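PDB 3RY7: ribokinase from Staphylococcus aureus, which catalyses the ATP- and magnesium-dependent phosphorylation of D-ribose at O-5, giving D-ribose 5-phosphate, and is activated by monovalent cations. Local coordinates for residues G9-D14 with F59-G64; V143-I148 with A171-L176; G159-L164 with K266-L271; K4-G9 with I132-V137. All coordinates share one frame; numbering follows the deposited sequence.

Contact 1 of 4, residues G9-D14 with F59-G64; sequences GSTNVD and FITKIG
S10 O lies in the plane of the F59 ring at its edge, 3.6 Å from F59 CZ, while T61 CB, from F59's own segment, sits over one face, 3.3 Å above the ring plane and displaced toward the rim. G9 O and T11 OG1 approach the same ring obliquely. Beside it the backbones pair through G9 N, which donates to I60 O at 3.1 Å, nearly straight at 168°. T61 turns its hydroxyl toward 9-14: OG1 stands anti to the backbone N (chi1 -169°) and donates to G9 O at 2.8 Å. The T11 side chain crosses that of T61 at about a right angle and donates from its OG1 to T61 OG1 at 2.9 Å. T11 CB rests on I63 CG2. Two waters continue the link, one from G9 O to K62 N and the other between T11 O and K62 O. The F76 ring of helix 70-78 meets F59 with the planes at about 90°, and S10 OG turns to E142 of the substrate site. The result is a directed chain, T11 to T61 to G9 O, which probably sets the rotation of both hydroxyls in a buried place just before the substrate-binding residues N12, V13 and D14.

Contact 2 of 4, residues V143-I148 with A171-L176; sequences VPIPAI and ALPNEL
I145 and L176 do most of the work here, with I148 behind them, and the contacts between side chains are all apolar. I145, in the first turn of helix 145-157, spreads its two branches over different partners. Its CG2, anti to the backbone N, meets the P173 ring tip to tip, 3.9 Å from P173 CG, with P173 CD almost as near. The same methyl lies 4.3 Å from L176 CD2. The other branch ends in CD1, which the extended chi2 of 162° carries toward the second segment; this methyl merely touches the backbone carbonyl A171 O at 3.8 Å and meets L172 CD2 at 4.1 Å, the I145 and L172 side chains crossing at about a right angle.

L176 divides its two methyls between the isoleucines. While CD2 faces I145, CD1 packs against I148 CG2 at 3.9 Å, one helical turn further on. Both segments run from a proline N-cap into a helix: P144 O accepts from I148 N at 3.2 Å, and P173 O from L176 N at 2.9 Å. L176 also touches I149 and F152 of helix 145-157, and together with L172 it packs on L164 of strand 161-165, so the apolar surface extends inward to the sheet.

No hydrogen bond spans the two segments. Their cohesion is dispersion and the partial removal of aliphatic groups from water, an attraction with little directional demand that joins the start of helix 145-157 to that of the short helix 174-177.

Contact 3 of 4, residues G159-L164 with K266-L271; sequences GVTTVL and KSQDNL
K266 runs its aliphatic chain past T161, the two side chains sliding by one another in opposite directions, with K266 CD 3.6 Å from T161 OG1. The lysine is bent at chi2 (-65°) and chi3, and its ammonium ends between two oxygens. K266 NZ donates to G159 O at 2.7 Å, arriving in the plane of that carbonyl, and to T161 OG1 at 3.1 Å. A weak bond to D135 O adds a third oxygen. G159 is the C-prime residue of a Schellman motif that ends helix 145-157, so the positive charge sits by the C-terminal end of a helix, where the carbonyls would be expected to stabilise it.

T161 OG1 passes its proton to a water at 2.8 Å, and this water in turn donates to K266 O and Q268 OE1. The hydroxyl thereby accepts from the lysine and donates to the bridging water, which probably fixes its rotation. Q268 comes tip to tip with T161, its OE1 4.2 Å from T161 CG2, while its NE2 is bonded to T218 OG1.

The contact joins the loop between helices 252-263 and 271-283 to the start of strand 161-165, which follows helix 145-157. That strand lies between strands 136-140 and 182-183 in the large sheet: T161 touches F136 on one neighbour and I182 on the other, and Q268 also rests on I182.

Contact 4 of 4, residues K4-G9 with I132-V137; sequences KVVILG and INADFV
K4 wraps its side chain over N133 O while its backbone is held by D135. CG of K4 stands beside the backbone N (chi1 -81°); the extended chi2 sets CD, and the bend at chi3 (-74°) turns CE, both close to N133 O. K4 NZ bonds weakly to N133 O at 3.2 Å. D135 has CG anti to its own carbonyl carbon, and its OD2 accepts from K4 N at 2.8 Å in an essentially straight bond, met on the anti side and 25° out of the carboxylate plane. The lysine ammonium and this carboxylate are not in contact, though their opposite charges probably attract.

K4 O takes two N-H groups: F136 N arrives nearly along the C=O axis, and D135 N, 2.9 Å from K4 O, is tilted out of the carbonyl plane. V6 N then donates to F136 O at 2.9 Å, continuing the parallel ladder in which V5 pairs with F136 and V6 with V137. V6 places CG2 beside its backbone N, against A134 CB at 3.8 Å, and its CB lies 4.4 Å from V137 CB on the same face.

Strands 4-8 and 136-140 are neighbours within the large sheet. Strand 56-64 flanks 4-8, and strand 161-165 flanks 136-140. Helix 145-157 packs on the face of V6 and V137, where V137 touches F152 and A155; F136, on the other face, meets L264.

In the fold
Contacts 1, 3 and 4 all reach the large sheet. Contact 4 joins strands 4-8 and 136-140; contact 1 shares G9 with it, and I60 N lies 2.8 Å from I7 O, a probable hydrogen bond. Contact 3 borders contact 4 on the other strand, their centres 11 Å apart, with V163 N 2.9 Å from V137 O. Contact 2 packs against the sheet side that helix 145-157 covers: L172 and L176 touch L164, and L8 meets I148. Contact 1 runs into the substrate site, leading to N12, V13 and D14, where D14 OD1 hydrogen-bonds a glycerol, probably from the crystallisation liquor, that may mark the pocket; contact 3, its centre about 25 Å from contact 1's, is away from the annotated sites.

Contact 1 of 4, residues G9-D14 with F59-G64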
loop_
_atom_site.group_PDB
_atom_site.type_symbol
_atom_site.label_atom_id
_atom_site.label_comp_id
_atom_site.label_asym_id
_atom_site.label_seq_id
_atom_site.Cartn_x
_atom_site.Cartn_y
_atom_site.Cartn_z
ATOM N N GLY A 9 -8.682 -20.860 -14.379
ATOM C CA GLY A 9 -7.271 -20.712 -14.089
ATOM C C GLY A 9 -6.814 -21.035 -12.683
ATOM O O GLY A 9 -7.509 -21.706 -11.911
ATOM N N SER A 10 -5.618 -20.549 -12.365
ATOM C CA SER A 10 -4.883 -20.982 -11.190
ATOM C C SER A 10 -5.180 -20.159 -9.939
ATOM O O SER A 10 -5.449 -18.955 -10.004
ATOM C CB SER A 10 -3.393 -20.889 -11.486
ATOM O OG SER A 10 -3.036 -19.544 -11.789
ATOM N N THR A 11 -5.112 -20.824 -8.798
ATOM C CA THR A 11 -5.046 -20.141 -7.509
ATOM C C THR A 11 -3.765 -20.580 -6.829
ATOM O O THR A 11 -3.493 -21.786 -6.729
ATOM C CB THR A 11 -6.247 -20.486 -6.618
ATOM O OG1 THR A 11 -7.445 -19.992 -7.224
ATOM C CG2 THR A 11 -6.088 -19.835 -5.229
ATOM N N ASN A 12 -2.960 -19.609 -6.398
ATOM C CA ASN A 12 -1.679 -19.893 -5.770
ATOM C C ASN A 12 -1.612 -19.253 -4.393
ATOM O O ASN A 12 -2.191 -18.192 -4.178
ATOM C CB ASN A 12 -0.524 -19.315 -6.599
ATOM C CG ASN A 12 -0.175 -20.154 -7.818
ATOM O OD1 ASN A 12 -0.531 -21.336 -7.908
ATOM N ND2 ASN A 12 0.560 -19.547 -8.758
ATOM N N VAL A 13 -0.900 -19.879 -3.462
ATOM C CA VAL A 13 -0.505 -19.162 -2.260
ATOM C C VAL A 13 0.938 -18.702 -2.455
ATOM O O VAL A 13 1.845 -19.518 -2.557
ATOM C CB VAL A 13 -0.679 -20.010 -0.990
ATOM C CG1 VAL A 13 -0.160 -19.253 0.224
ATOM C CG2 VAL A 13 -2.151 -20.404 -0.818
ATOM N N ASP A 14 1.129 -17.388 -2.556
ATOM C CA ASP A 14 2.463 -16.818 -2.721
ATOM C C ASP A 14 3.179 -16.679 -1.373
ATOM O O ASP A 14 2.702 -15.995 -0.480
ATOM C CB ASP A 14 2.369 -15.437 -3.376
ATOM C CG ASP A 14 1.846 -15.484 -4.812
ATOM O OD1 ASP A 14 1.719 -16.589 -5.397
ATOM O OD2 ASP A 14 1.572 -14.395 -5.356
ATOM N N PHE A 59 -15.448 -18.296 -11.150
ATOM C CA PHE A 59 -14.050 -18.725 -11.218
ATOM C C PHE A 59 -13.967 -20.234 -11.073
ATOM O O PHE A 59 -14.396 -20.792 -10.068
ATOM C CB PHE A 59 -13.226 -18.039 -10.120
ATOM C CG PHE A 59 -11.746 -18.312 -10.184
ATOM C CD1 PHE A 59 -11.121 -18.603 -11.385
ATOM C CD2 PHE A 59 -10.968 -18.254 -9.036
ATOM C CE1 PHE A 59 -9.749 -18.836 -11.439
ATOM C CE2 PHE A 59 -9.607 -18.485 -9.087
ATOM C CZ PHE A 59 -8.992 -18.776 -10.282
ATOM N N ILE A 60 -13.443 -20.886 -12.104
ATOM C CA ILE A 60 -13.219 -22.316 -12.092
ATOM C C ILE A 60 -11.753 -22.517 -11.783
ATOM O O ILE A 60 -10.882 -22.163 -12.574
ATOM C CB ILE A 60 -13.539 -22.964 -13.447
ATOM C CG1 ILE A 60 -14.991 -22.710 -13.863
ATOM C CG2 ILE A 60 -13.299 -24.440 -13.386
ATOM C CD1 ILE A 60 -15.290 -23.168 -15.302
ATOM N N THR A 61 -11.471 -23.061 -10.608
ATOM C CA THR A 61 -10.092 -23.202 -10.198
ATOM C C THR A 61 -10.014 -24.458 -9.349
ATOM O O THR A 61 -11.031 -24.931 -8.841
ATOM C CB THR A 61 -9.623 -21.938 -9.430
ATOM O OG1 THR A 61 -8.202 -21.969 -9.260
ATOM C CG2 THR A 61 -10.309 -21.843 -8.081
ATOM N N LYS A 62 -8.826 -25.027 -9.234
ATOM C CA LYS A 62 -8.653 -26.259 -8.482
ATOM C C LYS A 62 -7.571 -26.095 -7.425
ATOM O O LYS A 62 -6.401 -25.894 -7.745
ATOM C CB LYS A 62 -8.303 -27.414 -9.416
ATOM C CG LYS A 62 -8.482 -28.800 -8.796
ATOM C CD LYS A 62 -8.160 -29.880 -9.827
ATOM C CE LYS A 62 -8.575 -31.286 -9.371
ATOM N NZ LYS A 62 -8.204 -32.311 -10.427
ATOM N N ILE A 63 -7.982 -26.183 -6.166
ATOM C CA ILE A 63 -7.054 -26.150 -5.048
ATOM C C ILE A 63 -7.015 -27.496 -4.343
ATOM O O ILE A 63 -7.731 -28.441 -4.712
ATOM C CB ILE A 63 -7.461 -25.105 -4.027
ATOM C CG1 ILE A 63 -8.862 -25.410 -3.491
ATOM C CG2 ILE A 63 -7.409 -23.711 -4.665
ATOM C CD1 ILE A 63 -9.419 -24.308 -2.594
ATOM N N GLY A 64 -6.168 -27.589 -3.327
ATOM C CA GLY A 64 -6.047 -28.818 -2.582
ATOM C C GLY A 64 -7.046 -28.848 -1.437
ATOM O O GLY A 64 -7.881 -27.947 -1.286
HETATM O O HOH W 1 -6.701 -24.299 -10.935
HETATM O O HOH W 2 -4.140 -24.603 -6.569
#

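Contact 2 of 4, residues V143-I148 with A171-L176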
loop_
_atom_site.group_PDB
_atom_site.type_symbol
_atom_site.label_atom_id
_atom_site.label_comp_id
_atom_site.label_asym_id
_atom_site.label_seq_id
_atom_site.Cartn_x
_atom_site.Cartn_y
_atom_site.Cartn_z
ATOM N N VAL A 143 -2.768 -23.651 -15.726
ATOM C CA VAL A 143 -3.695 -24.767 -15.658
ATOM C C VAL A 143 -3.430 -25.604 -16.936
ATOM O O VAL A 143 -2.838 -25.091 -17.897
ATOM C CB VAL A 143 -5.132 -24.189 -15.542
ATOM C CG1 VAL A 143 -6.028 -24.691 -16.624
ATOM C CG2 VAL A 143 -5.720 -24.380 -14.142
ATOM N N PRO A 144 -3.805 -26.901 -16.945
ATOM C CA PRO A 144 -3.307 -27.699 -18.073
ATOM C C PRO A 144 -4.041 -27.405 -19.387
ATOM O O PRO A 144 -5.231 -27.104 -19.410
ATOM C CB PRO A 144 -3.552 -29.153 -17.630
ATOM C CG PRO A 144 -3.784 -29.073 -16.136
ATOM C CD PRO A 144 -4.433 -27.738 -15.907
ATOM N N ILE A 145 -3.295 -27.474 -20.472
ATOM C CA ILE A 145 -3.840 -27.237 -21.804
ATOM C C ILE A 145 -5.107 -28.059 -22.141
ATOM O O ILE A 145 -6.079 -27.493 -22.639
ATOM C CB ILE A 145 -2.732 -27.374 -22.872
ATOM C CG1 ILE A 145 -1.856 -26.111 -22.847
ATOM C CG2 ILE A 145 -3.329 -27.625 -24.277
ATOM C CD1 ILE A 145 -0.516 -26.280 -23.519
ATOM N N PRO A 146 -5.114 -29.384 -21.843
ATOM C CA PRO A 146 -6.334 -30.161 -22.148
ATOM C C PRO A 146 -7.566 -29.641 -21.385
ATOM O O PRO A 146 -8.673 -29.694 -21.912
ATOM C CB PRO A 146 -5.975 -31.600 -21.729
ATOM C CG PRO A 146 -4.471 -31.645 -21.753
ATOM C CD PRO A 146 -4.023 -30.237 -21.337
ATOM N N ALA A 147 -7.384 -29.107 -20.183
ATOM C CA ALA A 147 -8.512 -28.485 -19.505
ATOM C C ALA A 147 -8.987 -27.229 -20.242
ATOM O O ALA A 147 -10.194 -26.969 -20.332
ATOM C CB ALA A 147 -8.170 -28.140 -18.047
ATOM N N ILE A 148 -8.035 -26.434 -20.724
ATOM C CA ILE A 148 -8.383 -25.204 -21.422
ATOM C C ILE A 148 -9.089 -25.526 -22.758
ATOM O O ILE A 148 -10.096 -24.914 -23.097
ATOM C CB ILE A 148 -7.149 -24.307 -21.664
ATOM C CG1 ILE A 148 -6.487 -23.886 -20.332
ATOM C CG2 ILE A 148 -7.562 -23.048 -22.454
ATOM C CD1 ILE A 148 -5.155 -23.228 -20.523
ATOM N N ALA A 171 4.563 -23.639 -25.686
ATOM C CA ALA A 171 4.061 -24.006 -27.000
ATOM C C ALA A 171 2.622 -24.508 -26.882
ATOM O O ALA A 171 2.282 -25.239 -25.946
ATOM C CB ALA A 171 4.945 -25.070 -27.621
ATOM N N LEU A 172 1.781 -24.112 -27.832
ATOM C CA LEU A 172 0.388 -24.540 -27.850
ATOM C C LEU A 172 0.118 -25.443 -29.057
ATOM O O LEU A 172 0.686 -25.238 -30.127
ATOM C CB LEU A 172 -0.527 -23.317 -27.900
ATOM C CG LEU A 172 -0.175 -22.172 -26.939
ATOM C CD1 LEU A 172 -1.139 -21.030 -27.130
ATOM C CD2 LEU A 172 -0.190 -22.648 -25.488
ATOM N N PRO A 173 -0.742 -26.458 -28.884
ATOM C CA PRO A 173 -1.164 -27.295 -30.010
ATOM C C PRO A 173 -2.276 -26.622 -30.817
ATOM O O PRO A 173 -3.010 -25.779 -30.291
ATOM C CB PRO A 173 -1.713 -28.549 -29.322
ATOM C CG PRO A 173 -2.258 -28.034 -28.018
ATOM C CD PRO A 173 -1.321 -26.916 -27.607
ATOM N N ASN A 174 -2.403 -27.012 -32.085
ATOM C CA ASN A 174 -3.400 -26.426 -32.967
ATOM C C ASN A 174 -4.796 -26.639 -32.418
ATOM O O ASN A 174 -5.674 -25.785 -32.577
ATOM C CB ASN A 174 -3.286 -27.021 -34.373
ATOM C CG ASN A 174 -1.938 -26.746 -35.009
ATOM O OD1 ASN A 174 -1.253 -25.790 -34.634
ATOM N ND2 ASN A 174 -1.546 -27.584 -35.974
ATOM N N GLU A 175 -4.989 -27.785 -31.765
ATOM C CA GLU A 175 -6.261 -28.099 -31.135
ATOM C C GLU A 175 -6.731 -26.956 -30.215
ATOM O O GLU A 175 -7.934 -26.742 -30.041
ATOM C CB GLU A 175 -6.144 -29.422 -30.374
ATOM C CG GLU A 175 -7.460 -30.000 -29.877
ATOM C CD GLU A 175 -7.263 -31.347 -29.175
ATOM O OE1 GLU A 175 -7.886 -31.575 -28.107
ATOM O OE2 GLU A 175 -6.468 -32.176 -29.691
ATOM N N LEU A 176 -5.782 -26.219 -29.636
ATOM C CA LEU A 176 -6.124 -25.091 -28.775
ATOM C C LEU A 176 -6.120 -23.793 -29.572
ATOM O O LEU A 176 -7.023 -22.971 -29.446
ATOM C CB LEU A 176 -5.163 -24.975 -27.575
ATOM C CG LEU A 176 -5.387 -23.719 -26.699
ATOM C CD1 LEU A 176 -6.824 -23.604 -26.217
ATOM C CD2 LEU A 176 -4.431 -23.651 -25.519
#

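Contact 3 of 4, residues G159-L164 with K266-L271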
loop_
_atom_site.group_PDB
_atom_site.type_symbol
_atom_site.label_atom_id
_atom_site.label_comp_id
_atom_site.label_asym_id
_atom_site.label_seq_id
_atom_site.Cartn_x
_atom_site.Cartn_y
_atom_site.Cartn_z
ATOM N N GLY A 159 -21.281 -20.173 -28.896
ATOM C CA GLY A 159 -21.164 -18.755 -29.230
ATOM C C GLY A 159 -20.520 -17.864 -28.163
ATOM O O GLY A 159 -20.633 -16.639 -28.204
ATOM N N VAL A 160 -19.833 -18.476 -27.206
ATOM C CA VAL A 160 -19.172 -17.723 -26.138
ATOM C C VAL A 160 -17.736 -17.363 -26.553
ATOM O O VAL A 160 -16.979 -18.228 -27.007
ATOM C CB VAL A 160 -19.184 -18.508 -24.813
ATOM C CG1 VAL A 160 -18.404 -17.763 -23.720
ATOM C CG2 VAL A 160 -20.629 -18.776 -24.379
ATOM N N THR A 161 -17.376 -16.082 -26.425
ATOM C CA THR A 161 -16.048 -15.590 -26.825
ATOM C C THR A 161 -14.912 -16.136 -25.951
ATOM O O THR A 161 -14.956 -16.036 -24.727
ATOM C CB THR A 161 -16.008 -14.049 -26.780
ATOM O OG1 THR A 161 -17.064 -13.542 -27.596
ATOM C CG2 THR A 161 -14.665 -13.522 -27.290
ATOM N N THR A 162 -13.897 -16.726 -26.575
ATOM C CA THR A 162 -12.775 -17.250 -25.813
ATOM C C THR A 162 -11.573 -16.307 -25.792
ATOM O O THR A 162 -11.202 -15.733 -26.814
ATOM C CB THR A 162 -12.312 -18.603 -26.334
ATOM O OG1 THR A 162 -11.883 -18.470 -27.695
ATOM C CG2 THR A 162 -13.438 -19.624 -26.237
ATOM N N VAL A 163 -10.959 -16.154 -24.623
ATOM C CA VAL A 163 -9.765 -15.335 -24.518
ATOM C C VAL A 163 -8.645 -16.015 -23.740
ATOM O O VAL A 163 -8.811 -16.432 -22.591
ATOM C CB VAL A 163 -10.080 -13.870 -24.044
ATOM C CG1 VAL A 163 -11.531 -13.714 -23.607
ATOM C CG2 VAL A 163 -9.107 -13.413 -22.995
ATOM N N LEU A 164 -7.505 -16.172 -24.401
ATOM C CA LEU A 164 -6.364 -16.840 -23.800
ATOM C C LEU A 164 -5.231 -15.852 -23.542
ATOM O O LEU A 164 -4.753 -15.177 -24.458
ATOM C CB LEU A 164 -5.841 -17.972 -24.681
ATOM C CG LEU A 164 -4.563 -18.646 -24.152
ATOM C CD1 LEU A 164 -4.850 -19.402 -22.881
ATOM C CD2 LEU A 164 -3.930 -19.568 -25.183
ATOM N N LYS A 266 -19.525 -7.403 -26.515
ATOM C CA LYS A 266 -19.524 -8.686 -27.210
ATOM C C LYS A 266 -19.125 -8.513 -28.669
ATOM O O LYS A 266 -18.367 -9.311 -29.216
ATOM C CB LYS A 266 -20.891 -9.357 -27.113
ATOM C CG LYS A 266 -20.938 -10.628 -26.265
ATOM C CD LYS A 266 -20.098 -11.779 -26.834
ATOM C CE LYS A 266 -20.857 -13.108 -26.691
ATOM N NZ LYS A 266 -20.001 -14.276 -27.044
ATOM N N SER A 267 -19.638 -7.444 -29.274
ATOM C CA SER A 267 -19.383 -7.099 -30.670
ATOM C C SER A 267 -17.924 -6.737 -30.924
ATOM O O SER A 267 -17.487 -6.675 -32.080
ATOM C CB SER A 267 -20.259 -5.908 -31.069
ATOM O OG SER A 267 -20.101 -4.838 -30.147
ATOM N N GLN A 268 -17.184 -6.492 -29.840
ATOM C CA GLN A 268 -15.796 -6.043 -29.917
ATOM C C GLN A 268 -15.626 -4.751 -30.734
ATOM O O GLN A 268 -14.592 -4.542 -31.384
ATOM C CB GLN A 268 -14.891 -7.153 -30.465
ATOM C CG GLN A 268 -14.727 -8.361 -29.534
ATOM C CD GLN A 268 -13.690 -9.348 -30.054
ATOM O OE1 GLN A 268 -13.952 -10.553 -30.134
ATOM N NE2 GLN A 268 -12.509 -8.843 -30.419
ATOM N N ASP A 269 -16.637 -3.887 -30.695
ATOM C CA ASP A 269 -16.594 -2.629 -31.450
ATOM C C ASP A 269 -15.830 -1.544 -30.684
ATOM O O ASP A 269 -15.583 -0.458 -31.209
ATOM C CB ASP A 269 -18.015 -2.157 -31.805
ATOM C CG ASP A 269 -18.884 -1.920 -30.569
ATOM O OD1 ASP A 269 -20.132 -1.909 -30.685
ATOM O OD2 ASP A 269 -18.317 -1.750 -29.468
ATOM N N ASN A 270 -15.449 -1.861 -29.445
ATOM C CA ASN A 270 -14.765 -0.928 -28.554
ATOM C C ASN A 270 -13.423 -1.458 -28.048
ATOM O O ASN A 270 -13.086 -1.301 -26.879
ATOM C CB ASN A 270 -15.653 -0.584 -27.361
ATOM C CG ASN A 270 -15.808 -1.748 -26.402
ATOM O OD1 ASN A 270 -15.837 -2.909 -26.815
ATOM N ND2 ASN A 270 -15.912 -1.446 -25.116
ATOM N N LEU A 271 -12.663 -2.080 -28.937
ATOM C CA LEU A 271 -11.349 -2.596 -28.581
ATOM C C LEU A 271 -10.456 -1.544 -27.921
ATOM O O LEU A 271 -9.902 -1.790 -26.856
ATOM C CB LEU A 271 -10.642 -3.173 -29.810
ATOM C CG LEU A 271 -10.670 -4.699 -29.912
ATOM C CD1 LEU A 271 -11.920 -5.226 -29.264
ATOM C CD2 LEU A 271 -10.584 -5.177 -31.361
HETATM O O HOH W 3 -16.437 -11.349 -29.165
#

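Contact 4 of 4, residues K4-G9 with I132-V137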
loop_
_atom_site.group_PDB
_atom_site.type_symbol
_atom_site.label_atom_id
_atom_site.label_comp_id
_atom_site.label_asym_id
_atom_site.label_seq_id
_atom_site.Cartn_x
_atom_site.Cartn_y
_atom_site.Cartn_z
ATOM N N LYS A 4 -20.879 -11.100 -18.419
ATOM C CA LYS A 4 -20.754 -12.346 -17.675
ATOM C C LYS A 4 -19.417 -12.971 -18.043
ATOM O O LYS A 4 -19.154 -13.276 -19.213
ATOM C CB LYS A 4 -21.895 -13.313 -17.994
ATOM C CG LYS A 4 -23.183 -13.018 -17.231
ATOM C CD LYS A 4 -24.359 -13.835 -17.758
ATOM C CE LYS A 4 -24.847 -13.304 -19.106
ATOM N NZ LYS A 4 -25.994 -14.090 -19.643
ATOM N N VAL A 5 -18.562 -13.140 -17.043
ATOM C CA VAL A 5 -17.204 -13.586 -17.281
ATOM C C VAL A 5 -16.922 -14.847 -16.459
ATOM O O VAL A 5 -17.169 -14.877 -15.257
ATOM C CB VAL A 5 -16.180 -12.457 -16.953
ATOM C CG1 VAL A 5 -14.761 -12.939 -17.125
ATOM C CG2 VAL A 5 -16.440 -11.219 -17.817
ATOM N N VAL A 6 -16.446 -15.896 -17.126
ATOM C CA VAL A 6 -15.927 -17.068 -16.435
ATOM C C VAL A 6 -14.435 -17.048 -16.593
ATOM O O VAL A 6 -13.929 -16.915 -17.707
ATOM C CB VAL A 6 -16.457 -18.403 -17.035
ATOM C CG1 VAL A 6 -15.703 -19.588 -16.454
ATOM C CG2 VAL A 6 -17.952 -18.552 -16.789
ATOM N N ILE A 7 -13.727 -17.151 -15.476
ATOM C CA ILE A 7 -12.281 -17.328 -15.506
ATOM C C ILE A 7 -11.959 -18.796 -15.249
ATOM O O ILE A 7 -12.479 -19.404 -14.326
ATOM C CB ILE A 7 -11.564 -16.430 -14.459
ATOM C CG1 ILE A 7 -12.005 -14.971 -14.609
ATOM C CG2 ILE A 7 -10.069 -16.533 -14.588
ATOM C CD1 ILE A 7 -11.591 -14.309 -15.942
ATOM N N LEU A 8 -11.103 -19.346 -16.064
ATOM C CA LEU A 8 -10.570 -20.643 -15.840
ATOM C C LEU A 8 -9.112 -20.509 -15.574
ATOM O O LEU A 8 -8.393 -20.080 -16.417
ATOM C CB LEU A 8 -10.792 -21.524 -17.039
ATOM C CG LEU A 8 -10.312 -22.949 -16.877
ATOM C CD1 LEU A 8 -11.180 -23.722 -15.990
ATOM C CD2 LEU A 8 -10.125 -23.596 -18.170
ATOM N N GLY A 9 -8.682 -20.860 -14.379
ATOM C CA GLY A 9 -7.271 -20.712 -14.089
ATOM C C GLY A 9 -6.814 -21.035 -12.683
ATOM O O GLY A 9 -7.509 -21.706 -11.911
ATOM N N ILE A 132 -21.503 -21.953 -20.578
ATOM C CA ILE A 132 -22.539 -21.770 -21.582
ATOM C C ILE A 132 -23.237 -20.415 -21.483
ATOM O O ILE A 132 -23.565 -19.796 -22.497
ATOM C CB ILE A 132 -23.554 -22.915 -21.537
ATOM C CG1 ILE A 132 -22.877 -24.201 -22.011
ATOM C CG2 ILE A 132 -24.779 -22.582 -22.387
ATOM C CD1 ILE A 132 -23.781 -25.397 -22.009
ATOM N N ASN A 133 -23.432 -19.934 -20.266
ATOM C CA ASN A 133 -24.166 -18.688 -20.085
ATOM C C ASN A 133 -23.281 -17.453 -19.982
ATOM O O ASN A 133 -23.760 -16.360 -19.675
ATOM C CB ASN A 133 -25.141 -18.802 -18.909
ATOM C CG ASN A 133 -26.210 -19.866 -19.151
ATOM O OD1 ASN A 133 -26.812 -19.924 -20.229
ATOM N ND2 ASN A 133 -26.436 -20.722 -18.157
ATOM N N ALA A 134 -21.998 -17.627 -20.276
ATOM C CA ALA A 134 -21.042 -16.524 -20.210
ATOM C C ALA A 134 -20.958 -15.725 -21.519
ATOM O O ALA A 134 -21.259 -16.244 -22.594
ATOM C CB ALA A 134 -19.656 -17.050 -19.840
ATOM N N ASP A 135 -20.534 -14.468 -21.410
ATOM C CA ASP A 135 -20.120 -13.679 -22.569
ATOM C C ASP A 135 -18.664 -13.964 -22.958
ATOM O O ASP A 135 -18.317 -14.013 -24.147
ATOM C CB ASP A 135 -20.299 -12.192 -22.273
ATOM C CG ASP A 135 -21.753 -11.833 -22.019
ATOM O OD1 ASP A 135 -22.602 -12.248 -22.848
ATOM O OD2 ASP A 135 -22.044 -11.161 -20.994
ATOM N N PHE A 136 -17.812 -14.137 -21.947
ATOM C CA PHE A 136 -16.401 -14.452 -22.166
ATOM C C PHE A 136 -15.941 -15.517 -21.197
ATOM O O PHE A 136 -16.372 -15.556 -20.041
ATOM C CB PHE A 136 -15.505 -13.223 -21.952
ATOM C CG PHE A 136 -15.833 -12.050 -22.847
ATOM C CD1 PHE A 136 -15.128 -11.838 -24.024
ATOM C CD2 PHE A 136 -16.830 -11.149 -22.497
ATOM C CE1 PHE A 136 -15.422 -10.758 -24.839
ATOM C CE2 PHE A 136 -17.126 -10.069 -23.311
ATOM C CZ PHE A 136 -16.429 -9.872 -24.480
ATOM N N VAL A 137 -15.042 -16.369 -21.667
ATOM C CA VAL A 137 -14.284 -17.215 -20.774
ATOM C C VAL A 137 -12.801 -16.898 -20.966
ATOM O O VAL A 137 -12.323 -16.794 -22.098
ATOM C CB VAL A 137 -14.604 -18.725 -21.003
ATOM C CG1 VAL A 137 -14.680 -19.027 -22.472
ATOM C CG2 VAL A 137 -13.562 -19.596 -20.340
#